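Local structure of aldehyde dehydrogenase (Anabaena variabilis, 4H7N) at the interface of chains A and B. The protein probably catalyses the NAD+-dependent oxidation of aldehydes to carboxylic acids, as a member of the aldehyde dehydrogenase family. Residues are numbered along the deposited sequence; one frame, centred on the assembly and turned at random. Chains: chain A/B, Aldehyde dehydrogenase.

The interface of chains A and B. Residues chain A 468, 470; chain B 256, 420, 423, 426.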
loop_
_atom_site.group_PDB
_atom_site.type_symbol
_atom_site.label_atom_id
_atom_site.label_comp_id
_atom_site.label_asym_id
_atom_site.label_seq_id
_atom_site.Cartn_x
_atom_site.Cartn_y
_atom_site.Cartn_z
ATOM N N ASP A 468 -21.491 -3.164 -28.762
ATOM C CA ASP A 468 -20.057 -3.252 -28.632
ATOM C C ASP A 468 -19.607 -4.382 -29.551
ATOM O O ASP A 468 -20.253 -5.444 -29.604
ATOM C CB ASP A 468 -19.647 -3.571 -27.190
ATOM C CG ASP A 468 -19.789 -2.387 -26.234
ATOM O OD1 ASP A 468 -20.045 -1.259 -26.679
ATOM O OD2 ASP A 468 -19.584 -2.598 -25.001
ATOM N N TRP A 470 -17.371 -6.574 -29.332
ATOM C CA TRP A 470 -16.973 -7.801 -28.651
ATOM C C TRP A 470 -18.135 -8.620 -28.080
ATOM O O TRP A 470 -17.931 -9.764 -27.675
ATOM C CB TRP A 470 -15.965 -7.498 -27.542
ATOM C CG TRP A 470 -16.327 -6.363 -26.636
ATOM C CD1 TRP A 470 -17.058 -6.434 -25.496
ATOM C CD2 TRP A 470 -15.984 -4.984 -26.808
ATOM N NE1 TRP A 470 -17.197 -5.187 -24.939
ATOM C CE2 TRP A 470 -16.516 -4.281 -25.699
ATOM C CE3 TRP A 470 -15.260 -4.276 -27.779
ATOM C CZ2 TRP A 470 -16.365 -2.892 -25.534
ATOM C CZ3 TRP A 470 -15.116 -2.897 -27.631
ATOM C CH2 TRP A 470 -15.674 -2.215 -26.510
ATOM N N TRP B 256 -22.975 -10.930 -22.217
ATOM C CA TRP B 256 -21.553 -11.018 -22.527
ATOM C C TRP B 256 -20.749 -10.996 -21.244
ATOM O O TRP B 256 -19.887 -11.862 -21.024
ATOM C CB TRP B 256 -21.098 -9.916 -23.515
ATOM C CG TRP B 256 -19.667 -10.019 -23.813
ATOM C CD1 TRP B 256 -19.066 -10.858 -24.722
ATOM C CD2 TRP B 256 -18.603 -9.294 -23.172
ATOM N NE1 TRP B 256 -17.691 -10.697 -24.681
ATOM C CE2 TRP B 256 -17.381 -9.755 -23.731
ATOM C CE3 TRP B 256 -18.562 -8.297 -22.191
ATOM C CZ2 TRP B 256 -16.142 -9.243 -23.340
ATOM C CZ3 TRP B 256 -17.311 -7.803 -21.780
ATOM C CH2 TRP B 256 -16.136 -8.284 -22.339
ATOM N N ASP B 420 -23.162 -0.106 -19.995
ATOM C CA ASP B 420 -22.383 -1.203 -20.490
ATOM C C ASP B 420 -22.002 -2.075 -19.264
ATOM O O ASP B 420 -22.222 -1.684 -18.131
ATOM C CB ASP B 420 -21.138 -0.697 -21.206
ATOM C CG ASP B 420 -20.684 -1.628 -22.326
ATOM O OD1 ASP B 420 -20.853 -2.873 -22.198
ATOM O OD2 ASP B 420 -20.103 -1.124 -23.312
ATOM N N LEU B 423 -16.616 -3.632 -18.576
ATOM C CA LEU B 423 -15.711 -2.948 -19.500
ATOM C C LEU B 423 -14.246 -3.116 -19.150
ATOM O O LEU B 423 -13.401 -3.121 -20.063
ATOM C CB LEU B 423 -16.073 -1.457 -19.665
ATOM C CG LEU B 423 -17.273 -1.191 -20.578
ATOM C CD1 LEU B 423 -17.668 0.286 -20.563
ATOM C CD2 LEU B 423 -16.876 -1.638 -21.974
HETATM N N MSE B 426 -12.187 -5.620 -21.045
HETATM C CA MSE B 426 -11.797 -5.295 -22.412
HETATM C C MSE B 426 -10.844 -4.154 -22.509
HETATM O O MSE B 426 -10.238 -3.966 -23.540
HETATM C CB MSE B 426 -13.028 -4.873 -23.237
HETATM C CG MSE B 426 -13.787 -6.116 -23.686
HETATM SE SE MSE B 426 -12.706 -7.410 -24.746
HETATM C CE MSE B 426 -12.235 -6.110 -26.148
HETATM O O HOH W 1 -19.178 -4.746 -22.708
HETATM O O HOH W 2 -15.726 -11.854 -26.512
#
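The C-terminal loop of chain A, carrying A:Asp468 and A:Trp470, lies against chain B where helix 247-259 supplies B:Trp256, the 3-10 helix 423-425 supplies B:Leu423, and loops supply B:Asp420 and B:Met426. A:Trp470 is the plug of this contact, with 90 Å² of its surface hidden by chain B; tryptophan suits the place by offering both broad apolar faces and an N-H donor. CG of the selenomethionine B:Met426 lies over one face of its five-membered ring, 3.7 Å from the ring centre, while the bend of that chain at chi2 and chi3 carries its methyl CE towards the six-membered ring. CB of A:Asp468 covers the opposite face. The flexible, unbranched selenoether chain of B:Met426 can lie along a flat aromatic face. B:Leu423 puts its apolar methyl CD2 3.8 Å from CZ2 of A:Trp470, on the benzo rim beside the NE1 end.

The two indoles meet edge to face, their planes 58° apart, with CD1 of A:Trp470 pointing at the face of B:Trp256 and lying 3.7 Å from CZ2. Water joins the polar edges: NE1 of B:Trp256 gives a nearly straight hydrogen bond of 2.9 Å to water 2, which lies 3.3 Å from the carbonyl O of A:Trp470. An alanine in place of B:Trp256 would probably leave the CD1 edge of A:Trp470 without its aromatic wall and water 2 without its indole donor.

On the other side, NE1 of A:Trp470 donates to water 1 at 3.0 Å, and this water also lies 2.6 Å from the carboxylate OD1 of B:Asp420 and near OD2 of A:Asp468, the aspartates offering it acceptors. The direct approach of the two carboxylates is modelled too closely to be interpreted. By seating one subunit's tail on its partner, the site, its centre about 17 Å from B:Glu232, the predicted active-site residue, may contribute to dimer assembly.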